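Local coordinates for pectate lyase (PDB 5AMV), which cleaves polygalacturonate by calcium-dependent beta-elimination, releasing unsaturated oligogalacturonates, at residues S25-S29 against S30-T34; V123-P126 against A127-I131; A138-G142 against G143-I147; V152-R155 against N156-F159; F201-S205 against R206-T210. All coordinates share one frame; numbering follows the deposited sequence. Where two conformers were deposited one is given.

Contact 1 of 5, residues S25-S29 against S30-T34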
loop_
_atom_site.group_PDB
_atom_site.type_symbol
_atom_site.label_atom_id
_atom_site.label_comp_id
_atom_site.label_asym_id
_atom_site.label_seq_id
_atom_site.Cartn_x
_atom_site.Cartn_y
_atom_site.Cartn_z
ATOM N N SER A 25 -9.028 15.876 14.161
ATOM C CA SER A 25 -10.409 16.276 14.432
ATOM C C SER A 25 -10.535 17.420 15.440
ATOM O O SER A 25 -11.487 18.183 15.384
ATOM C CB SER A 25 -11.261 15.084 14.874
ATOM O OG SER A 25 -10.701 14.473 16.010
ATOM N N LYS A 26 -9.560 17.536 16.325
ATOM C CA LYS A 26 -9.566 18.632 17.301
ATOM C C LYS A 26 -8.943 19.922 16.748
ATOM O O LYS A 26 -8.777 20.873 17.511
ATOM C CB LYS A 26 -8.861 18.207 18.603
ATOM C CG LYS A 26 -9.598 17.079 19.372
ATOM C CD LYS A 26 -8.835 16.742 20.669
ATOM C CE LYS A 26 -9.550 15.693 21.550
ATOM N NZ LYS A 26 -9.789 14.356 20.879
ATOM N N ALA A 27 -8.593 19.971 15.457
ATOM C CA ALA A 27 -7.936 21.170 14.883
ATOM C C ALA A 27 -8.699 22.472 15.183
ATOM O O ALA A 27 -9.912 22.532 15.068
ATOM C CB ALA A 27 -7.774 21.037 13.362
ATOM N N SER A 28 -7.959 23.519 15.544
ATOM C CA SER A 28 -8.539 24.846 15.602
ATOM C C SER A 28 -8.813 25.329 14.176
ATOM O O SER A 28 -8.267 24.796 13.210
ATOM C CB SER A 28 -7.561 25.798 16.271
ATOM O OG SER A 28 -6.413 25.977 15.460
ATOM N N SER A 29 -9.609 26.391 14.050
ATOM C CA SER A 29 -9.921 26.973 12.745
ATOM C C SER A 29 -8.660 27.383 11.970
ATOM O O SER A 29 -8.625 27.261 10.738
ATOM C CB SER A 29 -10.874 28.166 12.909
ATOM O OG SER A 29 -10.249 29.193 13.655
ATOM N N SER A 30 -7.623 27.854 12.686
ATOM C CA SER A 30 -6.359 28.262 12.067
ATOM C C SER A 30 -5.593 27.066 11.489
ATOM O O SER A 30 -4.647 27.235 10.715
ATOM C CB SER A 30 -5.465 29.000 13.075
ATOM O OG SER A 30 -5.188 28.192 14.214
ATOM N N ASN A 31 -5.998 25.855 11.880
ATOM C CA ASN A 31 -5.293 24.653 11.422
ATOM C C ASN A 31 -6.130 23.770 10.510
ATOM O O ASN A 31 -5.886 22.544 10.424
ATOM C CB ASN A 31 -4.715 23.877 12.608
ATOM C CG ASN A 31 -3.490 24.543 13.167
ATOM O OD1 ASN A 31 -2.500 24.700 12.455
ATOM N ND2 ASN A 31 -3.556 24.970 14.434
ATOM N N VAL A 32 -7.141 24.379 9.878
ATOM C CA VAL A 32 -7.900 23.750 8.800
ATOM C C VAL A 32 -7.403 24.344 7.479
ATOM O O VAL A 32 -7.489 25.571 7.280
ATOM C CB VAL A 32 -9.426 23.930 8.920
ATOM C CG1 VAL A 32 -10.123 23.271 7.719
ATOM C CG2 VAL A 32 -9.944 23.386 10.285
ATOM N N TYR A 33 -6.856 23.489 6.610
ATOM C CA TYR A 33 -6.221 23.943 5.379
ATOM C C TYR A 33 -6.872 23.340 4.153
ATOM O O TYR A 33 -7.320 22.191 4.191
ATOM C CB TYR A 33 -4.735 23.560 5.347
ATOM C CG TYR A 33 -3.935 24.033 6.531
ATOM C CD1 TYR A 33 -3.833 23.250 7.684
ATOM C CD2 TYR A 33 -3.270 25.256 6.496
ATOM C CE1 TYR A 33 -3.064 23.690 8.786
ATOM C CE2 TYR A 33 -2.520 25.706 7.592
ATOM C CZ TYR A 33 -2.430 24.927 8.737
ATOM O OH TYR A 33 -1.695 25.393 9.820
ATOM N N THR A 34 -6.915 24.101 3.074
ATOM C CA THR A 34 -7.334 23.588 1.766
ATOM C C THR A 34 -6.145 23.739 0.831
ATOM O O THR A 34 -5.546 24.829 0.704
ATOM C CB THR A 34 -8.561 24.305 1.224
ATOM O OG1 THR A 34 -9.636 24.046 2.123
ATOM C CG2 THR A 34 -9.012 23.746 -0.176
HETATM O O HOH W 1 -5.048 22.816 16.027
#

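Contact 2 of 5, residues V123-P126 against A127-I131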
loop_
_atom_site.group_PDB
_atom_site.type_symbol
_atom_site.label_atom_id
_atom_site.label_comp_id
_atom_site.label_asym_id
_atom_site.label_seq_id
_atom_site.Cartn_x
_atom_site.Cartn_y
_atom_site.Cartn_z
ATOM N N VAL A 123 6.488 12.764 1.108
ATOM C CA VAL A 123 6.264 13.714 2.222
ATOM C C VAL A 123 5.857 12.945 3.466
ATOM O O VAL A 123 5.097 11.941 3.358
ATOM C CB VAL A 123 5.201 14.807 1.904
ATOM C CG1 VAL A 123 5.784 15.783 0.891
ATOM C CG2 VAL A 123 3.835 14.147 1.422
ATOM N N ASP A 124 6.323 13.410 4.624
ATOM C CA ASP A 124 5.949 12.808 5.908
ATOM C C ASP A 124 4.704 13.444 6.458
ATOM O O ASP A 124 4.543 14.680 6.461
ATOM C CB ASP A 124 7.066 12.903 6.945
ATOM C CG ASP A 124 8.331 12.097 6.551
ATOM O OD1 ASP A 124 8.309 11.165 5.698
ATOM O OD2 ASP A 124 9.399 12.411 7.102
ATOM N N ILE A 125 3.805 12.582 6.928
ATOM C CA ILE A 125 2.565 13.040 7.544
ATOM C C ILE A 125 2.769 13.073 9.071
ATOM O O ILE A 125 2.992 12.012 9.693
ATOM C CB ILE A 125 1.364 12.127 7.199
ATOM C CG1 ILE A 125 1.373 11.752 5.685
ATOM C CG2 ILE A 125 0.054 12.802 7.680
ATOM C CD1 ILE A 125 1.367 12.962 4.660
ATOM N N PRO A 126 2.740 14.275 9.664
ATOM C CA PRO A 126 2.995 14.349 11.107
ATOM C C PRO A 126 1.790 13.906 11.910
ATOM O O PRO A 126 0.695 13.658 11.373
ATOM C CB PRO A 126 3.251 15.852 11.331
ATOM C CG PRO A 126 2.363 16.535 10.322
ATOM C CD PRO A 126 2.334 15.590 9.102
ATOM N N ALA A 127 2.003 13.766 13.222
ATOM C CA ALA A 127 0.971 13.269 14.122
ATOM C C ALA A 127 -0.277 14.153 14.166
ATOM O O ALA A 127 -0.195 15.392 13.986
ATOM C CB ALA A 127 1.560 13.166 15.543
ATOM N N ASN A 128 -1.415 13.531 14.499
ATOM C CA ASN A 128 -2.693 14.233 14.707
ATOM C C ASN A 128 -3.116 14.996 13.466
ATOM O O ASN A 128 -3.364 16.215 13.502
ATOM C CB ASN A 128 -2.618 15.183 15.926
ATOM C CG ASN A 128 -2.041 14.502 17.162
ATOM O OD1 ASN A 128 -2.444 13.402 17.529
ATOM N ND2 ASN A 128 -1.071 15.150 17.802
ATOM N N THR A 129 -3.169 14.266 12.350
ATOM C CA THR A 129 -3.459 14.880 11.053
ATOM C C THR A 129 -4.573 14.109 10.400
ATOM O O THR A 129 -4.544 12.864 10.404
ATOM C CB THR A 129 -2.240 14.815 10.149
ATOM O OG1 THR A 129 -1.143 15.523 10.748
ATOM C CG2 THR A 129 -2.539 15.426 8.797
ATOM N N THR A 130 -5.534 14.840 9.822
ATOM C CA THR A 130 -6.547 14.263 8.957
ATOM C C THR A 130 -6.403 14.886 7.575
ATOM O O THR A 130 -6.353 16.104 7.449
ATOM C CB THR A 130 -7.976 14.521 9.469
ATOM O OG1 THR A 130 -8.162 13.822 10.717
ATOM C CG2 THR A 130 -9.060 14.090 8.397
ATOM N N ILE A 131 -6.278 14.035 6.561
ATOM C CA ILE A 131 -6.175 14.504 5.180
ATOM C C ILE A 131 -7.305 13.843 4.406
ATOM O O ILE A 131 -7.378 12.625 4.337
ATOM C CB ILE A 131 -4.797 14.146 4.519
ATOM C CG1 ILE A 131 -3.618 14.531 5.434
ATOM C CG2 ILE A 131 -4.706 14.674 3.027
ATOM C CD1 ILE A 131 -2.216 14.209 4.848
#

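Contact 3 of 5, residues A138-G142 against G143-I147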
loop_
_atom_site.group_PDB
_atom_site.type_symbol
_atom_site.label_atom_id
_atom_site.label_comp_id
_atom_site.label_asym_id
_atom_site.label_seq_id
_atom_site.Cartn_x
_atom_site.Cartn_y
_atom_site.Cartn_z
ATOM N N ALA A 138 -10.634 14.347 -5.801
ATOM C CA ALA A 138 -9.341 14.650 -5.171
ATOM C C ALA A 138 -8.323 13.575 -5.552
ATOM O O ALA A 138 -8.591 12.399 -5.402
ATOM C CB ALA A 138 -9.487 14.707 -3.671
ATOM N N LYS A 139 -7.143 13.986 -6.007
ATOM C CA LYS A 139 -6.137 13.035 -6.517
ATOM C C LYS A 139 -4.758 13.465 -6.030
ATOM O O LYS A 139 -4.460 14.663 -5.975
ATOM C CB LYS A 139 -6.130 13.034 -8.055
ATOM C CG LYS A 139 -7.406 12.548 -8.717
ATOM C CD LYS A 139 -7.242 12.682 -10.235
ATOM C CE LYS A 139 -8.468 12.234 -11.018
ATOM N NZ LYS A 139 -9.743 12.853 -10.544
ATOM N N VAL A 140 -3.934 12.481 -5.674
ATOM C CA VAL A 140 -2.516 12.712 -5.447
ATOM C C VAL A 140 -1.804 11.863 -6.521
ATOM O O VAL A 140 -1.980 10.646 -6.589
ATOM C CB VAL A 140 -2.091 12.271 -4.010
ATOM C CG1 VAL A 140 -0.567 12.237 -3.871
ATOM C CG2 VAL A 140 -2.699 13.191 -2.973
ATOM N N VAL A 141 -0.995 12.526 -7.362
ATOM C CA VAL A 141 -0.405 11.893 -8.516
ATOM C C VAL A 141 1.108 11.868 -8.374
ATOM O O VAL A 141 1.728 12.922 -8.211
ATOM C CB VAL A 141 -0.808 12.619 -9.864
ATOM C CG1 VAL A 141 -0.212 11.894 -11.056
ATOM C CG2 VAL A 141 -2.350 12.604 -10.010
ATOM N N GLY A 142 1.698 10.669 -8.398
ATOM C CA GLY A 142 3.162 10.535 -8.250
ATOM C C GLY A 142 3.694 10.552 -6.815
ATOM O O GLY A 142 4.844 10.200 -6.591
ATOM N N GLY A 143 2.845 10.919 -5.851
ATOM C CA GLY A 143 3.279 11.112 -4.474
ATOM C C GLY A 143 3.341 9.835 -3.635
ATOM O O GLY A 143 2.656 8.844 -3.930
ATOM N N ASN A 144 4.147 9.903 -2.597
ATOM C CA ASN A 144 4.259 8.809 -1.613
ATOM C C ASN A 144 4.116 9.469 -0.272
ATOM O O ASN A 144 5.011 10.219 0.153
ATOM C CB ASN A 144 5.625 8.131 -1.788
ATOM C CG ASN A 144 5.863 6.945 -0.817
ATOM O OD1 ASN A 144 5.126 6.678 0.170
ATOM N ND2 ASN A 144 6.883 6.232 -1.118
ATOM N N PHE A 145 2.977 9.251 0.398
ATOM C CA PHE A 145 2.807 9.747 1.777
ATOM C C PHE A 145 3.496 8.757 2.715
ATOM O O PHE A 145 3.222 7.566 2.631
ATOM C CB PHE A 145 1.325 9.836 2.181
ATOM C CG PHE A 145 0.557 11.000 1.587
ATOM C CD1 PHE A 145 1.117 11.853 0.631
ATOM C CD2 PHE A 145 -0.795 11.169 1.954
ATOM C CE1 PHE A 145 0.361 12.922 0.065
ATOM C CE2 PHE A 145 -1.557 12.225 1.409
ATOM C CZ PHE A 145 -0.982 13.084 0.462
ATOM N N GLN A 146 4.393 9.242 3.592
ATOM C CA GLN A 146 5.007 8.347 4.593
ATOM C C GLN A 146 4.460 8.702 5.969
ATOM O O GLN A 146 4.380 9.878 6.311
ATOM C CB GLN A 146 6.555 8.474 4.575
ATOM C CG GLN A 146 7.144 7.561 5.631
ATOM C CD GLN A 146 8.655 7.388 5.583
ATOM O OE1 GLN A 146 9.145 6.243 5.520
ATOM N NE2 GLN A 146 9.404 8.502 5.663
ATOM N N ILE A 147 4.039 7.695 6.729
ATOM C CA ILE A 147 3.514 7.943 8.062
ATOM C C ILE A 147 4.400 7.225 9.072
ATOM O O ILE A 147 4.379 5.990 9.149
ATOM C CB ILE A 147 1.992 7.537 8.230
ATOM C CG1 ILE A 147 1.138 8.140 7.115
ATOM C CG2 ILE A 147 1.516 7.962 9.623
ATOM C CD1 ILE A 147 -0.258 7.419 6.933
#

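Contact 4 of 5, residues V152-R155 against N156-F159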
loop_
_atom_site.group_PDB
_atom_site.type_symbol
_atom_site.label_atom_id
_atom_site.label_comp_id
_atom_site.label_asym_id
_atom_site.label_seq_id
_atom_site.Cartn_x
_atom_site.Cartn_y
_atom_site.Cartn_z
ATOM N N VAL A 152 -3.354 9.301 12.596
ATOM C CA VAL A 152 -3.451 9.888 11.267
ATOM C C VAL A 152 -4.602 9.277 10.507
ATOM O O VAL A 152 -4.764 8.040 10.496
ATOM C CB VAL A 152 -2.102 9.728 10.454
ATOM C CG1 VAL A 152 -2.284 10.179 8.994
ATOM C CG2 VAL A 152 -0.937 10.523 11.114
ATOM N N ILE A 153 -5.369 10.138 9.834
ATOM C CA ILE A 153 -6.520 9.703 9.045
ATOM C C ILE A 153 -6.319 10.161 7.595
ATOM O O ILE A 153 -6.045 11.321 7.376
ATOM C CB ILE A 153 -7.831 10.286 9.626
ATOM C CG1 ILE A 153 -8.091 9.701 11.027
ATOM C CG2 ILE A 153 -9.002 10.027 8.695
ATOM C CD1 ILE A 153 -9.266 10.378 11.743
ATOM N N ILE A 154 -6.488 9.242 6.637
ATOM C CA ILE A 154 -6.408 9.563 5.204
ATOM C C ILE A 154 -7.673 8.998 4.536
ATOM O O ILE A 154 -7.884 7.784 4.584
ATOM C CB ILE A 154 -5.172 8.884 4.538
ATOM C CG1 ILE A 154 -3.860 9.168 5.323
ATOM C CG2 ILE A 154 -5.104 9.270 3.044
ATOM C CD1 ILE A 154 -3.429 10.617 5.357
ATOM N N ARG A 155 -8.495 9.852 3.910
ATOM C CA ARG A 155 -9.765 9.429 3.325
ATOM C C ARG A 155 -10.103 10.140 2.016
ATOM O O ARG A 155 -9.788 11.318 1.846
ATOM C CB ARG A 155 -10.962 9.637 4.292
ATOM C CG ARG A 155 -10.731 8.994 5.688
ATOM C CD ARG A 155 -11.873 9.260 6.688
ATOM N NE ARG A 155 -13.083 8.534 6.298
ATOM C CZ ARG A 155 -14.278 8.746 6.841
ATOM N NH1 ARG A 155 -14.448 9.691 7.760
ATOM N NH2 ARG A 155 -15.319 8.035 6.431
ATOM N N ASN A 156 -10.829 9.430 1.168
ATOM C CA ASN A 156 -11.534 10.005 0.016
ATOM C C ASN A 156 -10.599 10.645 -1.013
ATOM O O ASN A 156 -10.930 11.686 -1.615
ATOM C CB ASN A 156 -12.587 11.032 0.470
ATOM C CG ASN A 156 -13.581 11.332 -0.623
ATOM O OD1 ASN A 156 -14.071 10.416 -1.286
ATOM N ND2 ASN A 156 -13.937 12.616 -0.773
ATOM N N ILE A 157 -9.443 10.001 -1.213
ATOM C CA ILE A 157 -8.445 10.470 -2.183
ATOM C C ILE A 157 -8.077 9.316 -3.114
ATOM O O ILE A 157 -7.886 8.197 -2.662
ATOM C CB ILE A 157 -7.149 10.964 -1.484
ATOM C CG1 ILE A 157 -7.407 12.208 -0.625
ATOM C CG2 ILE A 157 -5.993 11.276 -2.508
ATOM C CD1 ILE A 157 -6.455 12.260 0.596
ATOM N N GLU A 158 -7.901 9.653 -4.376
ATOM C CA GLU A 158 -7.401 8.717 -5.384
ATOM C C GLU A 158 -5.893 8.962 -5.524
ATOM O O GLU A 158 -5.461 10.034 -5.953
ATOM C CB GLU A 158 -8.116 8.885 -6.742
ATOM C CG GLU A 158 -7.514 7.929 -7.809
ATOM C CD GLU A 158 -8.171 8.068 -9.172
ATOM O OE1 GLU A 158 -9.194 8.795 -9.280
ATOM O OE2 GLU A 158 -7.693 7.425 -10.127
ATOM N N PHE A 159 -5.091 7.957 -5.154
ATOM C CA PHE A 159 -3.626 8.040 -5.320
ATOM C C PHE A 159 -3.275 7.305 -6.593
ATOM O O PHE A 159 -3.672 6.164 -6.755
ATOM C CB PHE A 159 -2.966 7.288 -4.138
ATOM C CG PHE A 159 -3.080 8.008 -2.829
ATOM C CD1 PHE A 159 -4.225 7.888 -1.994
ATOM C CD2 PHE A 159 -2.036 8.824 -2.408
ATOM C CE1 PHE A 159 -4.295 8.554 -0.771
ATOM C CE2 PHE A 159 -2.095 9.513 -1.191
ATOM C CZ PHE A 159 -3.218 9.387 -0.370
#

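Contact 5 of 5, residues F201-S205 against R206-T210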
loop_
_atom_site.group_PDB
_atom_site.type_symbol
_atom_site.label_atom_id
_atom_site.label_comp_id
_atom_site.label_asym_id
_atom_site.label_seq_id
_atom_site.Cartn_x
_atom_site.Cartn_y
_atom_site.Cartn_z
ATOM N N PHE A 201 -6.437 3.439 -5.163
ATOM C CA PHE A 201 -4.998 3.318 -5.453
ATOM C C PHE A 201 -4.857 2.622 -6.794
ATOM O O PHE A 201 -5.396 1.540 -6.976
ATOM C CB PHE A 201 -4.312 2.479 -4.348
ATOM C CG PHE A 201 -4.497 3.035 -2.978
ATOM C CD1 PHE A 201 -3.588 3.973 -2.493
ATOM C CD2 PHE A 201 -5.584 2.647 -2.163
ATOM C CE1 PHE A 201 -3.746 4.525 -1.233
ATOM C CE2 PHE A 201 -5.771 3.204 -0.875
ATOM C CZ PHE A 201 -4.852 4.139 -0.396
ATOM N N ASN A 202 -4.140 3.243 -7.735
ATOM C CA ASN A 202 -3.914 2.624 -9.044
ATOM C C ASN A 202 -2.607 3.128 -9.653
ATOM O O ASN A 202 -1.929 3.966 -9.072
ATOM C CB ASN A 202 -5.140 2.871 -9.986
ATOM C CG ASN A 202 -5.431 4.353 -10.169
ATOM O OD1 ASN A 202 -4.549 5.099 -10.584
ATOM N ND2 ASN A 202 -6.643 4.790 -9.844
ATOM N N ASP A 203 -2.306 2.673 -10.861
ATOM C CA ASP A 203 -1.036 3.058 -11.492
ATOM C C ASP A 203 -1.206 4.158 -12.557
ATOM O O ASP A 203 -0.333 4.329 -13.408
ATOM C CB ASP A 203 -0.340 1.799 -12.061
ATOM C CG ASP A 203 0.287 0.952 -10.969
ATOM O OD1 ASP A 203 0.343 1.407 -9.779
ATOM O OD2 ASP A 203 0.732 -0.171 -11.298
ATOM N N GLY A 204 -2.322 4.884 -12.520
ATOM C CA GLY A 204 -2.546 6.039 -13.383
ATOM C C GLY A 204 -2.444 5.635 -14.840
ATOM O O GLY A 204 -2.993 4.597 -15.240
ATOM N N SER A 205 -1.681 6.422 -15.607
ATOM C CA SER A 205 -1.557 6.221 -17.047
ATOM C C SER A 205 -0.294 5.424 -17.421
ATOM O O SER A 205 0.047 5.325 -18.603
ATOM C CB SER A 205 -1.537 7.571 -17.757
ATOM O OG SER A 205 -0.366 8.288 -17.386
ATOM N N ARG A 206 0.347 4.826 -16.419
ATOM C CA ARG A 206 1.625 4.134 -16.626
ATOM C C ARG A 206 1.578 2.680 -16.109
ATOM O O ARG A 206 2.337 2.282 -15.202
ATOM C CB ARG A 206 2.789 4.940 -16.020
ATOM C CG ARG A 206 3.057 6.211 -16.865
ATOM C CD ARG A 206 4.361 6.919 -16.511
ATOM N NE ARG A 206 4.295 7.678 -15.245
ATOM C CZ ARG A 206 5.207 8.597 -14.893
ATOM N NH1 ARG A 206 6.248 8.828 -15.687
ATOM N NH2 ARG A 206 5.116 9.279 -13.751
ATOM N N PRO A 207 0.660 1.868 -16.682
ATOM C CA PRO A 207 0.616 0.473 -16.253
ATOM C C PRO A 207 1.933 -0.266 -16.519
ATOM O O PRO A 207 2.687 0.059 -17.478
ATOM C CB PRO A 207 -0.549 -0.116 -17.069
ATOM C CG PRO A 207 -0.590 0.767 -18.355
ATOM C CD PRO A 207 -0.208 2.154 -17.856
ATOM N N ASP A 208 2.210 -1.267 -15.690
ATOM C CA ASP A 208 3.447 -2.023 -15.751
ATOM C C ASP A 208 3.696 -2.766 -17.058
ATOM O O ASP A 208 4.853 -3.067 -17.386
ATOM C CB ASP A 208 3.492 -3.047 -14.622
ATOM C CG ASP A 208 3.613 -2.419 -13.265
ATOM O OD1 ASP A 208 3.824 -1.194 -13.202
ATOM O OD2 ASP A 208 3.499 -3.163 -12.267
ATOM N N SER A 209 2.610 -3.063 -17.783
ATOM C CA SER A 209 2.691 -3.815 -19.048
ATOM C C SER A 209 3.639 -3.169 -20.052
ATOM O O SER A 209 4.202 -3.858 -20.896
ATOM C CB SER A 209 1.295 -3.954 -19.665
ATOM O OG SER A 209 0.739 -2.674 -19.910
ATOM N N THR A 210 3.827 -1.855 -19.933
ATOM C CA THR A 210 4.664 -1.101 -20.883
ATOM C C THR A 210 6.147 -1.093 -20.522
ATOM O O THR A 210 6.952 -0.512 -21.270
ATOM C CB THR A 210 4.200 0.362 -20.997
ATOM O OG1 THR A 210 4.295 1.004 -19.725
ATOM C CG2 THR A 210 2.719 0.447 -21.488
HETATM O O HOH W 2 2.377 -2.031 -10.134
#

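Contact 1 of 5, residues S25-S29 against S30-T34
Ser28 and Asn31 face each other across a single 3-10 turn that leads into strand 32-35, at the N-terminal end of the parallel beta-helix characteristic of polysaccharide lyase family 1. The backbone is the tight part. Asn31 N donates to Ser28 O at 2.8 Å and closes the turn. A second and weak bond, Val32 N to Ser29 O at 3.4 Å, carries the chain on into the strand. Beside the turn the methyl CB of Ala27 lies 4.4 Å from Val32 CG2; both are small apolar groups packing on strand 54-58, where Ala27 touches Ile55 and Val32 touches Tyr57.

The outer side is polar and looser, and short serines suit it because their hydroxyls can reach neighbours while facing solvent. With chi1 at 67°, Ser28 OG is held between its own backbone N and carbonyl carbon, 3.2 Å from Asn31 ND2, which donates to it from 29° out of the amide plane. A water accepts from Ser28 N and, weakly, from Asn31 ND2. Ser30 also brings its hydroxyl near Ser28 OG, but it was modelled in two conformers, which leaves that link doubtful. The other end of the Asn31 amide is occupied too: Tyr33 OH donates to Asn31 OD1 at 2.8 Å, fixing which way the amide is turned.

Contact 2 of 5, residues V123-P126 against A127-I131
Thr129 and Pro126 meet through one short bond: Thr129 OG1 donates to Pro126 O at 2.7 Å, coming from above the carbonyl plane, 55° out of it. A chi1 of -60° sets this hydroxyl beside the backbone N of Thr129 and turns its methyl CG2 the other way, to within 3.9 Å of Ile125 CG2, the two side chains crossing at about a right angle. Threonine suits the place because it supplies one arm for the polar bond and one for the apolar interior. Deeper in, Ile125 and Ile131 reach toward each other tip to tip, with their CD1 atoms 3.8 Å apart.

In the next shell, Lys54 NZ bonds to the same Thr129 OG1, so the hydroxyl is held by two partners. Asn128 forms the corner in a left-handed backbone conformation, which asparagine tolerates well. Its ND2 donates to Thr51 O, and its OD1 accepts from Asn151 ND2 on the following coil.

This is the short, sharp turn between two faces of the parallel beta-helix. Strand 122-124 runs beside 144-147, while strand 129-133 pairs with 54-58 and 152-155. Leu45 of helix 38-45 packs on Ile125, Pro126 and Ile131, closing over this end of the interior.

Contact 3 of 5, residues A138-G142 against G143-I147
With chi1 at 168°, Val140 puts CG1 opposite its backbone nitrogen, while Phe145 has its ring carbon CG beside the backbone N (chi1 -75°); these rotations bring the two side chains together from opposite directions across the turn. The valine presents both methyls to the end of the ring. CG2 comes within 3.8 Å of Phe145 CZ at an oblique angle, and CG1 lies 4.1 Å from Phe145 CE1. A chi2 of 6° turns this CE1-CZ end of the ring to the valine methyls. Val123 and Ile125 pack on the ring, and Phe159 meets it edge-to-face.

Between the two strands the chain bends at a pair of glycines. At the backbone angles of Gly142 a CB would be pressed against the carbonyl O of Val141. Val140 CG1 lies 4.1 Å from Gly143 CA, and a CB on Gly143 would come too close to this methyl. Such a compact corner joins successive strands of the right-handed parallel beta-helix: strand 139-141 lies between 61-63 and 158-160 on one face, and strand 144-147 lies between 122-124 and 186-189 on the next. Beta-branched valine suits the extended backbone and fills the interior, whereas Val141, its neighbour, directs its side chain away from the turn and touches Thr61 and Gln160.

Asn144 likewise turns away from the Val140 side. The side chains of Asn144 and Asp184, a calcium ligand, are about 4 Å apart at their nearest atoms, and about 7 Å separates the Asn144 side chain from the calcium ion. Farther along, Gln146 leaves the interior, its amide linking Asp124 and Asn189 on the two flanking coils.

Contact 4 of 5, residues V152-R155 against N156-F159
Ile154 sets its CG2 methyl against the edge of the Phe159 ring, close to the ring plane and 3.9 Å from CZ, with the two side chains crossing at about a right angle. CG2 stands anti to the backbone N of Ile154, the setting that carries this branch forward toward the turn. The same methyl meets Ile157 CD1 at 4.1 Å. Ile157 also works on the ring itself: its CG2 lies 3.6 Å above one face of Phe159, offset toward the rim. Phe159 is thus touched at an edge and over a face by two isoleucines, whose beta-branch methyls sit close to the backbone and reach the ring.

The corner between them is polar and points the other way. Asn156 adopts a left-handed backbone, which asparagine accepts readily, at what is probably the asparagine-ladder corner of this family. Its ND2 is bonded to Gly133 O and Gly135 O, and its OD1 to Gly396 N. Arg155 leads away from segment 156-159, bent at chi3 (70°), so that NE forms a salt bridge with Asp197 and NH1 bonds to Gln6.

This turn of the parallel beta-helix joins strand 152-155 to strand 158-160, and on the following coil the Phe201 ring meets that of Phe159, nearly parallel to it. The side chains on the inner side meet by apolar contact, while the polar ends on the other side of the chain, though buried, have specific partners that fix the corner.

Contact 5 of 5, residues F201-S205 against R206-T210
Asp208 OD2 is gripped by a water, Lys218 NZ and Gln220 NE2, and the same water also donates to Asp203 OD2, at 2.7 Å from each oxygen. This bridge joins two carboxylates whose planes are 36° apart and whose nearest oxygens, Asp203 OD2 and Asp208 OD1, stand 3.8 Å from each other. Their mutual repulsion is probably eased by Lys218 and the hydrogen bonds around them, for His245 ND1 bonds to Asp203 OD1 and His222 ND1 to Asp208 OD1. Aspartate suits both places, being short and able to take two partners or more.

The backbone between them is a type II' beta turn from Asp203 to Arg206, closed by Arg206 N donating to Asp203 O at 3.1 Å. Gly204 takes the second position, at phi 58° and psi -132°; glycine, which has no CB, readily adopts the positive phi required there. Just before it, Asn202 OD1 accepts from Gly204 N at 3.0 Å, an Asx turn that sets up the reversal. Pro207 then stiffens the way into the 3-10 segment 208-210, where Thr210 OG1 donates to Pro207 O at 2.9 Å, nearly along the C=O axis.

Arg206 swings outward to a salt bridge with Asp161 and a cation-pi contact with Tyr163. The whole turn leaves the end of strand 200-202, which lies between strands 158-160 and 235-245 of the beta-helix, and starts the loop that runs to strand 213-214.

Overall arrangement
The five contacts follow one another along the chain; each closes a local turn, and none nests in or crosses another. Contact 1 opens the first strand at the surface. Contact 2 turns the corner from strand 122-124 to 129-133, contact 3 the corner from 139-141 to 144-147, and contact 4 that from 152-155 to 158-160; these three are corners of different kinds, one for each pair of faces, on neighbouring coils. Parallel backbone pairing joins contact 2 to both contacts 3 and 4, and contact 3 to contact 4. Contact 5 leaves strand 200-202, beside 158-160 of contact 4, for a long loop. Its centre is 34 Å from that of contact 1.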